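Local coordinates for Rab5 protein, putative (Plasmodium falciparum, PDB 3CLV) that probably works as a Rab5-like member of the Ras family of P-loop nucleotide-binding proteins and holds guanosine-5'-diphosphate, at residues N128-T131 with L132-A135; E104-A107 with S108-P111; F195-L198 with A199-I202. All coordinates share one frame; numbering follows the deposited sequence.

Contact 1: residues N128-T131 with L132-A135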
loop_
_atom_site.group_PDB
_atom_site.type_symbol
_atom_site.label_atom_id
_atom_site.label_comp_id
_atom_site.label_asym_id
_atom_site.label_seq_id
_atom_site.Cartn_x
_atom_site.Cartn_y
_atom_site.Cartn_z
ATOM N N ASN A 128 14.990 26.147 -3.971
ATOM C CA ASN A 128 14.868 26.083 -2.536
ATOM C C ASN A 128 15.737 24.942 -1.980
ATOM O O ASN A 128 15.337 23.770 -2.016
ATOM C CB ASN A 128 13.392 25.910 -2.148
ATOM C CG ASN A 128 13.162 26.029 -0.662
ATOM O OD1 ASN A 128 14.105 26.037 0.126
ATOM N ND2 ASN A 128 11.900 26.107 -0.263
ATOM N N SER A 129 16.916 25.293 -1.458
ATOM C CA SER A 129 17.891 24.282 -1.034
ATOM C C SER A 129 17.412 23.434 0.140
ATOM O O SER A 129 17.762 22.259 0.228
ATOM C CB SER A 129 19.290 24.895 -0.767
ATOM O OG SER A 129 19.291 25.722 0.386
ATOM N N ASN A 130 16.598 24.018 1.021
ATOM C CA ASN A 130 15.994 23.286 2.129
ATOM C C ASN A 130 15.275 22.006 1.666
ATOM O O ASN A 130 15.291 20.987 2.359
ATOM C CB ASN A 130 15.014 24.176 2.902
ATOM C CG ASN A 130 15.712 25.240 3.759
ATOM O OD1 ASN A 130 16.915 25.160 4.036
ATOM N ND2 ASN A 130 14.940 26.247 4.191
ATOM N N THR A 131 14.653 22.073 0.494
ATOM C CA THR A 131 13.909 20.934 -0.042
ATOM C C THR A 131 14.870 19.838 -0.525
ATOM O O THR A 131 14.528 18.660 -0.470
ATOM C CB THR A 131 12.915 21.342 -1.148
ATOM O OG1 THR A 131 13.615 21.697 -2.347
ATOM C CG2 THR A 131 12.034 22.516 -0.694
ATOM N N LEU A 132 16.059 20.230 -0.980
ATOM C CA LEU A 132 17.133 19.264 -1.268
ATOM C C LEU A 132 17.595 18.527 -0.001
ATOM O O LEU A 132 17.726 17.296 0.006
ATOM C CB LEU A 132 18.337 19.931 -1.968
ATOM C CG LEU A 132 19.526 18.978 -2.254
ATOM C CD1 LEU A 132 19.122 17.759 -3.077
ATOM C CD2 LEU A 132 20.690 19.700 -2.930
ATOM N N ASP A 133 17.843 19.282 1.065
ATOM C CA ASP A 133 18.259 18.703 2.342
ATOM C C ASP A 133 17.257 17.652 2.843
ATOM O O ASP A 133 17.649 16.586 3.326
ATOM C CB ASP A 133 18.429 19.804 3.398
ATOM C CG ASP A 133 19.498 20.835 3.030
ATOM O OD1 ASP A 133 20.456 20.516 2.276
ATOM O OD2 ASP A 133 19.373 21.981 3.526
ATOM N N ARG A 134 15.964 17.954 2.742
ATOM C CA ARG A 134 14.926 16.978 3.104
ATOM C C ARG A 134 14.906 15.748 2.191
ATOM O O ARG A 134 14.731 14.622 2.658
ATOM C CB ARG A 134 13.541 17.643 3.137
ATOM C CG ARG A 134 13.255 18.411 4.444
ATOM C CD ARG A 134 12.454 17.551 5.442
ATOM N NE ARG A 134 12.870 16.146 5.436
ATOM C CZ ARG A 134 12.299 15.167 6.140
ATOM N NH1 ARG A 134 11.270 15.419 6.941
ATOM N NH2 ARG A 134 12.764 13.925 6.036
ATOM N N ALA A 135 15.062 15.966 0.891
ATOM C CA ALA A 135 15.131 14.869 -0.067
ATOM C C ALA A 135 16.260 13.894 0.274
ATOM O O ALA A 135 16.069 12.687 0.186
ATOM C CB ALA A 135 15.291 15.395 -1.490
HETATM O O HOH W 1 19.463 24.599 2.752
#

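Contact 2: residues E104-A107 with S108-P111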
loop_
_atom_site.group_PDB
_atom_site.type_symbol
_atom_site.label_atom_id
_atom_site.label_comp_id
_atom_site.label_asym_id
_atom_site.label_seq_id
_atom_site.Cartn_x
_atom_site.Cartn_y
_atom_site.Cartn_z
ATOM N N GLU A 104 3.889 13.222 4.200
ATOM C CA GLU A 104 5.316 13.010 4.463
ATOM C C GLU A 104 5.749 13.657 5.795
ATOM O O GLU A 104 6.793 13.310 6.343
ATOM C CB GLU A 104 6.165 13.547 3.294
ATOM C CG GLU A 104 6.173 15.098 3.154
ATOM C CD GLU A 104 4.978 15.672 2.389
ATOM O OE1 GLU A 104 4.221 14.887 1.771
ATOM O OE2 GLU A 104 4.823 16.923 2.383
ATOM N N ARG A 105 4.938 14.588 6.300
ATOM C CA ARG A 105 5.152 15.198 7.627
ATOM C C ARG A 105 4.946 14.216 8.793
ATOM O O ARG A 105 5.500 14.405 9.894
ATOM C CB ARG A 105 4.220 16.404 7.799
ATOM C CG ARG A 105 4.541 17.550 6.851
ATOM C CD ARG A 105 3.483 18.629 6.904
ATOM N NE ARG A 105 2.220 18.202 6.297
ATOM C CZ ARG A 105 1.103 18.923 6.302
ATOM N NH1 ARG A 105 1.086 20.118 6.889
ATOM N NH2 ARG A 105 0.000 18.452 5.727
ATOM N N TYR A 106 4.169 13.162 8.557
ATOM C CA TYR A 106 3.738 12.290 9.638
ATOM C C TYR A 106 4.438 10.931 9.627
ATOM O O TYR A 106 4.207 10.102 8.742
ATOM C CB TYR A 106 2.215 12.173 9.617
ATOM C CG TYR A 106 1.549 13.531 9.635
ATOM C CD1 TYR A 106 1.455 14.262 10.818
ATOM C CD2 TYR A 106 1.040 14.102 8.467
ATOM C CE1 TYR A 106 0.857 15.519 10.841
ATOM C CE2 TYR A 106 0.445 15.355 8.480
ATOM C CZ TYR A 106 0.357 16.059 9.671
ATOM O OH TYR A 106 -0.235 17.306 9.700
ATOM N N ALA A 107 5.297 10.718 10.629
ATOM C CA ALA A 107 6.188 9.548 10.668
ATOM C C ALA A 107 5.436 8.235 10.775
ATOM O O ALA A 107 5.932 7.195 10.345
ATOM C CB ALA A 107 7.210 9.671 11.812
ATOM N N SER A 108 4.243 8.287 11.359
ATOM C CA SER A 108 3.416 7.100 11.510
ATOM C C SER A 108 2.507 6.832 10.290
ATOM O O SER A 108 1.864 5.786 10.208
ATOM C CB SER A 108 2.588 7.218 12.785
ATOM O OG SER A 108 1.391 7.923 12.528
ATOM N N ILE A 109 2.435 7.790 9.365
ATOM C CA ILE A 109 1.598 7.640 8.163
ATOM C C ILE A 109 2.458 7.311 6.944
ATOM O O ILE A 109 2.104 6.459 6.140
ATOM C CB ILE A 109 0.704 8.899 7.911
ATOM C CG1 ILE A 109 -0.337 9.039 9.025
ATOM C CG2 ILE A 109 -0.012 8.831 6.555
ATOM C CD1 ILE A 109 -1.139 10.334 8.951
ATOM N N VAL A 110 3.600 7.973 6.818
ATOM C CA VAL A 110 4.449 7.794 5.631
ATOM C C VAL A 110 4.870 6.335 5.289
ATOM O O VAL A 110 4.985 6.000 4.122
ATOM C CB VAL A 110 5.639 8.821 5.583
ATOM C CG1 VAL A 110 6.745 8.475 6.555
ATOM C CG2 VAL A 110 6.168 8.953 4.168
ATOM N N PRO A 111 5.098 5.466 6.303
ATOM C CA PRO A 111 5.402 4.059 5.981
ATOM C C PRO A 111 4.332 3.342 5.124
ATOM O O PRO A 111 4.661 2.391 4.403
ATOM C CB PRO A 111 5.526 3.405 7.368
ATOM C CG PRO A 111 6.002 4.529 8.241
ATOM C CD PRO A 111 5.154 5.692 7.759
#

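Contact 3: residues F195-L198 with A199-I202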
loop_
_atom_site.group_PDB
_atom_site.type_symbol
_atom_site.label_atom_id
_atom_site.label_comp_id
_atom_site.label_asym_id
_atom_site.label_seq_id
_atom_site.Cartn_x
_atom_site.Cartn_y
_atom_site.Cartn_z
ATOM N N PHE A 195 9.285 8.643 -15.780
ATOM C CA PHE A 195 8.693 7.333 -15.781
ATOM C C PHE A 195 9.306 6.449 -16.855
ATOM O O PHE A 195 9.330 5.235 -16.695
ATOM C CB PHE A 195 7.175 7.472 -15.902
ATOM C CG PHE A 195 6.566 8.119 -14.688
ATOM C CD1 PHE A 195 6.214 7.348 -13.584
ATOM C CD2 PHE A 195 6.424 9.507 -14.620
ATOM C CE1 PHE A 195 5.680 7.935 -12.457
ATOM C CE2 PHE A 195 5.905 10.117 -13.498
ATOM C CZ PHE A 195 5.531 9.331 -12.402
ATOM N N TYR A 196 9.861 7.064 -17.904
ATOM C CA TYR A 196 10.597 6.297 -18.927
ATOM C C TYR A 196 11.814 5.645 -18.286
ATOM O O TYR A 196 12.060 4.447 -18.488
ATOM C CB TYR A 196 11.055 7.179 -20.102
ATOM C CG TYR A 196 9.932 7.737 -20.971
ATOM C CD1 TYR A 196 8.632 7.248 -20.880
ATOM C CD2 TYR A 196 10.188 8.740 -21.907
ATOM C CE1 TYR A 196 7.604 7.768 -21.674
ATOM C CE2 TYR A 196 9.174 9.263 -22.699
ATOM C CZ TYR A 196 7.890 8.773 -22.575
ATOM O OH TYR A 196 6.886 9.284 -23.375
ATOM N N MET A 197 12.554 6.444 -17.516
ATOM C CA MET A 197 13.755 6.008 -16.810
ATOM C C MET A 197 13.445 4.909 -15.793
ATOM O O MET A 197 14.150 3.882 -15.734
ATOM C CB MET A 197 14.437 7.202 -16.129
ATOM C CG MET A 197 15.115 8.206 -17.110
ATOM S SD MET A 197 15.966 9.559 -16.253
ATOM C CE MET A 197 17.413 8.734 -15.639
ATOM N N LEU A 198 12.386 5.122 -15.002
ATOM C CA LEU A 198 11.915 4.115 -14.049
ATOM C C LEU A 198 11.514 2.818 -14.728
ATOM O O LEU A 198 11.897 1.741 -14.279
ATOM C CB LEU A 198 10.729 4.639 -13.231
ATOM C CG LEU A 198 11.043 5.687 -12.156
ATOM C CD1 LEU A 198 9.747 6.166 -11.478
ATOM C CD2 LEU A 198 12.023 5.105 -11.125
ATOM N N ALA A 199 10.714 2.922 -15.787
ATOM C CA ALA A 199 10.264 1.752 -16.527
ATOM C C ALA A 199 11.447 0.966 -17.130
ATOM O O ALA A 199 11.481 -0.278 -17.047
ATOM C CB ALA A 199 9.235 2.147 -17.600
ATOM N N GLU A 200 12.411 1.679 -17.716
ATOM C CA GLU A 200 13.655 1.037 -18.216
ATOM C C GLU A 200 14.355 0.243 -17.098
ATOM O O GLU A 200 14.773 -0.896 -17.284
ATOM C CB GLU A 200 14.615 2.084 -18.805
ATOM C CG GLU A 200 14.107 2.734 -20.098
ATOM C CD GLU A 200 14.853 4.013 -20.484
ATOM O OE1 GLU A 200 15.570 4.607 -19.645
ATOM O OE2 GLU A 200 14.704 4.442 -21.646
ATOM N N GLU A 201 14.466 0.863 -15.926
ATOM C CA GLU A 201 15.067 0.226 -14.769
ATOM C C GLU A 201 14.251 -0.984 -14.243
ATOM O O GLU A 201 14.832 -2.005 -13.888
ATOM C CB GLU A 201 15.281 1.270 -13.673
ATOM C CG GLU A 201 16.296 0.861 -12.633
ATOM C CD GLU A 201 17.715 0.730 -13.179
ATOM O OE1 GLU A 201 18.087 1.399 -14.180
ATOM O OE2 GLU A 201 18.462 -0.049 -12.570
ATOM N N ILE A 202 12.919 -0.878 -14.194
ATOM C CA ILE A 202 12.096 -2.027 -13.791
ATOM C C ILE A 202 12.326 -3.203 -14.751
ATOM O O ILE A 202 12.511 -4.337 -14.312
ATOM C CB ILE A 202 10.581 -1.699 -13.715
ATOM C CG1 ILE A 202 10.291 -0.727 -12.567
ATOM C CG2 ILE A 202 9.759 -2.977 -13.521
ATOM C CD1 ILE A 202 8.888 -0.056 -12.673
HETATM O O HOH W 2 16.722 4.159 -16.414
#

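Contact 1: residues N128-T131 with L132-A135
Ser129 O, Asn130 O and Thr131 O each accept from the amide four residues on, Asp133 N, Arg134 N and Ala135 N, at 3.1 Å apiece, and these three bonds run through the beginning of helix 129-145. Asn128 stands at the N-cap, and its OD1 reaches forward to Asn130 N in a weak bond of 3.3 Å with an N-H...O angle of 126°. Its carbonyl is gripped twice, by Thr131 N and by Thr131 OG1, which lies in the carbonyl plane at 2.7 Å from Asn128 O. Thr131 OG1 sits between its own backbone N and carbonyl carbon (chi1 72°), which turns the hydroxyl back toward the cap; it is also bonded to Asp125 N, joining the helix start to the end of strand 119-125. On the outer side one water ties three side chains together: it accepts from Ser129 OG and donates to Asn130 OD1 and to Asp133 OD2, the last at 2.7 Å. The amide and carboxylate planes are 47° apart, and the water bridges a gap of 4.1 Å between Asn130 OD1 and Asp133 OD2. Leu132 meets Val169 of helix 166-175. Thr131, Leu132 and Ala135 face strand 119-125, which with helix 129-145 and strand 149-155 forms a beta-alpha-beta unit.

Contact 2: residues E104-A107 with S108-P111
Tyr106 O is the pivot of this turn, accepting from two successive amides as the chain folds back toward helix 110-114. Val110 N approaches at 2.9 Å from Tyr106 O, almost in line with the carbonyl (C=O...N 175°). Ile109 N, at 3.0 Å from Tyr106 O, comes instead from above the carbonyl plane, with a C=O...N angle of 119°, and so does not point at a lone pair.

The closer packing lies on the inner side. Val110 CG1 rests 3.7 Å from Tyr106 O, while its other methyl, CG2, anti to the backbone N, reaches back to Glu104 CA at 4.2 Å. Pro111 CD lies against the next carbonyl, 3.1 Å from Ala107 O. Glu104 is buried; its CB points away from the turn, and OE1 is held by Thr100 OG1 and Gly102 N. Ile109 is buried too, its CD1 3.9 Å from Tyr106 CB, with Ile109 of the second subunit against it.

The looser side belongs to the exposed Tyr106 and Ala107. Tyr106 CG lies anti to its carbonyl carbon (chi1 -53°), and the ring extends back over Arg105, whose CB lies 3.9 Å above one face toward the rim.

The hydrogen bonds across the turn thus come from backbone amides, while side chains add carbon contacts, some to carbonyl oxygens. Bonds of Glu104 and of Arg105 NE, to Gly102 O, tie the loop's start to residues just before it. In the position of switch II of Ras-type proteins, the turn itself is consistent with a fold held by one shared carbonyl.

Contact 3: residues F195-L198 with A199-I202
Met197 O accepts twice, from Glu201 N at 3.0 Å and from a water at 2.7 Å. The same water donates to Glu200 OE1, but weakly, at 3.5 Å. The amide bond is one of four successive i to i+4 bonds, in which Ala199 N, Glu200 N, Glu201 N and Ile202 N go to Phe195 O, Tyr196 O, Met197 O and Leu198 O, with N-H...O angles between 159° and 165°. Every backbone donor of residues 199-202 is thus satisfied within the helix. Further along, Glu201 O accepts from Asn205 ND2.

Glu200 CG is anti to its carbonyl carbon and the chain is extended beyond it (chi2 165°), which lays the side chain back along the preceding turn: CG lies 3.1 Å from Tyr196 O, and OE1 comes to 3.6 Å from Met197 CA. The carboxylate therefore approaches the backbone of that turn. Glu201 CB lies 3.5 Å from Leu198 O, but the chain then bends away at chi2.

Ala199 CB is 3.2 Å from Phe195 O, and Ile202 CG1 is near Leu198 O. The apolar packing is on the sheet: Phe195, Leu198 and Ile202 lean on strands 119-125 and 92-99 and, for Leu198 and Ile202, strand 149-155, while the Phe195 ring meets Phe95 edge-to-face. Buried Phe195, Leu198, Ala199 and Ile202 against exposed Glu200 mark an amphipathic helix, here the C-terminal helix packed on the central sheet of a Ras-like P-loop fold.

Overall arrangement
Contacts 1 and 3 are about two turns each of helices that pack on the central sheet, on opposite sides of the chain's centre with their own centres about 24 Å apart; both press apolar residues on strand 119-125. Contact 1 is a helix start, where a cap and a three-way water serve partly or fully exposed polar side chains and Thr131 comes within about 9 Å of GDP. Contact 3, mid-helix, has more buried residues, its apolar side chains turned to the sheet. Contact 2 is instead the loop leading into helix 110-114, about 5 Å from contact 1 at the nearest atoms. Of the three, it alone meets the second subunit.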